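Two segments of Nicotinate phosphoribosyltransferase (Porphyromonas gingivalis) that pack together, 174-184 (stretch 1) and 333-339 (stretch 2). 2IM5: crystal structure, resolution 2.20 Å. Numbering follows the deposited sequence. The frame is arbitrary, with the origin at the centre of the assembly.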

# COMPACT_ATOMS: atom_id res chain seq x y z
N GLU A 174 -6.77 8.12 -15.87
CA GLU A 174 -6.24 9.01 -16.90
C GLU A 174 -5.21 9.97 -16.33
O GLU A 174 -4.17 10.20 -16.93
CB GLU A 174 -7.40 9.77 -17.54
CG GLU A 174 -6.99 10.73 -18.63
CD GLU A 174 -8.19 11.28 -19.36
OE1 GLU A 174 -9.14 11.76 -18.69
OE2 GLU A 174 -8.19 11.23 -20.61
N VAL A 175 -5.50 10.54 -15.16
CA VAL A 175 -4.55 11.45 -14.54
C VAL A 175 -3.27 10.71 -14.10
O VAL A 175 -2.16 11.18 -14.36
CB VAL A 175 -5.17 12.17 -13.32
CG1 VAL A 175 -4.09 12.88 -12.53
CG2 VAL A 175 -6.23 13.16 -13.80
N GLU A 176 -3.42 9.55 -13.44
CA GLU A 176 -2.23 8.81 -13.01
C GLU A 176 -1.41 8.37 -14.22
O GLU A 176 -0.19 8.40 -14.19
CB GLU A 176 -2.60 7.56 -12.18
CG GLU A 176 -1.37 6.70 -11.83
CD GLU A 176 -1.65 5.48 -10.94
OE1 GLU A 176 -2.80 4.96 -10.91
OE2 GLU A 176 -0.69 5.02 -10.27
N ASP A 177 -2.10 7.98 -15.28
CA ASP A 177 -1.45 7.53 -16.51
C ASP A 177 -0.58 8.64 -17.10
O ASP A 177 0.60 8.43 -17.39
CB ASP A 177 -2.50 7.10 -17.54
CG ASP A 177 -1.90 6.39 -18.73
OD1 ASP A 177 -0.71 6.63 -19.05
OD2 ASP A 177 -2.61 5.59 -19.37
N ARG A 178 -1.17 9.81 -17.29
CA ARG A 178 -0.44 10.94 -17.86
C ARG A 178 0.68 11.43 -16.94
O ARG A 178 1.77 11.74 -17.41
CB ARG A 178 -1.40 12.10 -18.17
CG ARG A 178 -0.74 13.32 -18.80
CD ARG A 178 0.14 12.93 -19.99
NE ARG A 178 0.89 14.06 -20.51
CZ ARG A 178 1.90 13.96 -21.38
NH1 ARG A 178 2.29 12.77 -21.82
NH2 ARG A 178 2.51 15.06 -21.80
N VAL A 179 0.42 11.48 -15.64
CA VAL A 179 1.42 11.92 -14.68
C VAL A 179 2.63 10.99 -14.71
O VAL A 179 3.78 11.45 -14.64
CB VAL A 179 0.84 11.95 -13.24
CG1 VAL A 179 1.97 12.07 -12.21
CG2 VAL A 179 -0.12 13.14 -13.09
N THR A 180 2.37 9.69 -14.82
CA THR A 180 3.44 8.70 -14.88
C THR A 180 4.26 8.92 -16.15
O THR A 180 5.48 8.84 -16.14
CB THR A 180 2.87 7.27 -14.91
OG1 THR A 180 2.13 7.04 -13.70
CG2 THR A 180 3.99 6.24 -15.02
N ASP A 181 3.56 9.20 -17.25
CA ASP A 181 4.21 9.43 -18.53
C ASP A 181 5.14 10.65 -18.46
O ASP A 181 6.27 10.61 -18.93
CB ASP A 181 3.17 9.67 -19.62
CG ASP A 181 3.73 9.49 -21.01
OD1 ASP A 181 4.92 9.81 -21.22
OD2 ASP A 181 2.98 9.04 -21.90
N ILE A 182 4.64 11.72 -17.85
CA ILE A 182 5.42 12.94 -17.72
C ILE A 182 6.64 12.75 -16.82
O ILE A 182 7.75 13.18 -17.15
CB ILE A 182 4.56 14.08 -17.15
CG1 ILE A 182 3.41 14.39 -18.12
CG2 ILE A 182 5.41 15.32 -16.91
CD1 ILE A 182 2.38 15.35 -17.56
N LEU A 183 6.43 12.10 -15.68
CA LEU A 183 7.54 11.87 -14.75
C LEU A 183 8.63 11.03 -15.41
O LEU A 183 9.81 11.31 -15.24
CB LEU A 183 7.03 11.20 -13.47
CG LEU A 183 6.25 12.13 -12.55
CD1 LEU A 183 5.64 11.37 -11.38
CD2 LEU A 183 7.20 13.21 -12.03
N LYS A 184 8.22 10.02 -16.15
CA LYS A 184 9.18 9.16 -16.83
C LYS A 184 10.03 10.00 -17.78
O LYS A 184 11.22 9.77 -17.94
CB LYS A 184 8.45 8.08 -17.63
CG LYS A 184 9.39 7.14 -18.36
CD LYS A 184 8.68 6.29 -19.39
CE LYS A 184 9.68 5.40 -20.14
NZ LYS A 184 9.02 4.55 -21.15
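Stretch 2, residues 333-339: NLTNDVG

Stretch 2 lies across one face of the helix formed by residues 174-184. Its first three residues, Asn-333 to Thr-335, are the last part of a helix; Asn-336 is the first to leave helical geometry (phi/psi -146/73), and Asp-337 remains outside helical geometry at -146/59 before Val-338 (-91/9) and Gly-339, whose positive phi of 70° favours glycine. The closest CA atoms are those of Glu-176 and Thr-335, 5.1 Å apart. The register runs in reverse: Leu-334 lies against Val-179 and Leu-183, Thr-335 against Val-175 and Glu-176, and Val-338 against Val-175.

On the helix, Val-175, Val-179 and Leu-183 recur every four residues, and all three direct CA-to-CB toward stretch 2. Both valines are in the t rotamer, and in each one methyl lies against a carbonyl oxygen and the other against a side chain. CG1 of Val-175 lies 3.6 Å from O of Thr-335 while its CG2 is 4.1 Å from CG1 of Val-338, itself an m rotamer pointing toward the helix. Val-179 places CG2 3.5 Å from O of Leu-334 and CG1 4.2 Å from CB of the same residue. Leu-334 leaves its backbone sideways, yet its extended m,t conformation (chi1 -62°, chi2 178°) carries CD1 to within 3.7 Å of CD1 of Leu-183, also m,t.

Thr-335 adopts p (chi1 66°), with CG2 4.1 Å from CG of Glu-176 and OG1 hydrogen-bonded elsewhere in the structure. Glu-176 is extended through chi1 and chi2, with CG its nearest atom to Thr-335; its OE1 is hydrogen-bonded elsewhere in the structure. Within the helix, Thr-180 is m, and its OG1 donates to O of Glu-176 at 2.7 Å. No hydrogen bond links the stretches; the 301 Å² interface rests on van der Waals packing.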

# COMPACT_ATOMS: atom_id res chain seq x y z
N ASN A 333 0.27 13.51 -3.83
CA ASN A 333 0.82 14.76 -4.34
C ASN A 333 1.04 14.68 -5.85
O ASN A 333 1.03 15.70 -6.54
CB ASN A 333 2.15 15.09 -3.66
CG ASN A 333 2.85 16.29 -4.29
OD1 ASN A 333 3.51 16.18 -5.32
ND2 ASN A 333 2.68 17.46 -3.67
N LEU A 334 1.22 13.47 -6.36
CA LEU A 334 1.44 13.27 -7.79
C LEU A 334 0.18 12.87 -8.55
O LEU A 334 -0.09 13.40 -9.62
CB LEU A 334 2.51 12.19 -8.01
CG LEU A 334 3.93 12.43 -7.49
CD1 LEU A 334 4.81 11.22 -7.77
CD2 LEU A 334 4.51 13.66 -8.16
N THR A 335 -0.60 11.96 -7.98
CA THR A 335 -1.80 11.46 -8.67
C THR A 335 -3.10 12.22 -8.44
O THR A 335 -4.10 11.93 -9.07
CB THR A 335 -2.04 9.99 -8.30
OG1 THR A 335 -2.36 9.91 -6.90
CG2 THR A 335 -0.78 9.15 -8.57
N ASN A 336 -3.09 13.17 -7.51
CA ASN A 336 -4.29 13.94 -7.26
C ASN A 336 -3.92 15.37 -6.87
O ASN A 336 -4.03 15.76 -5.71
CB ASN A 336 -5.14 13.31 -6.16
CG ASN A 336 -6.58 13.76 -6.22
OD1 ASN A 336 -6.87 14.89 -6.63
ND2 ASN A 336 -7.50 12.89 -5.80
N ASP A 337 -3.46 16.12 -7.87
CA ASP A 337 -3.05 17.52 -7.69
C ASP A 337 -3.45 18.19 -9.01
O ASP A 337 -2.61 18.74 -9.74
CB ASP A 337 -1.54 17.57 -7.46
CG ASP A 337 -1.02 18.99 -7.28
OD1 ASP A 337 -1.81 19.87 -6.88
OD2 ASP A 337 0.19 19.21 -7.53
N VAL A 338 -4.74 18.12 -9.31
CA VAL A 338 -5.28 18.63 -10.56
C VAL A 338 -5.76 20.08 -10.57
O VAL A 338 -6.38 20.52 -11.55
CB VAL A 338 -6.43 17.73 -11.04
CG1 VAL A 338 -5.94 16.29 -11.15
CG2 VAL A 338 -7.60 17.82 -10.07
N GLY A 339 -5.49 20.81 -9.49
CA GLY A 339 -5.91 22.20 -9.42
C GLY A 339 -7.41 22.38 -9.28
O GLY A 339 -8.18 21.41 -9.27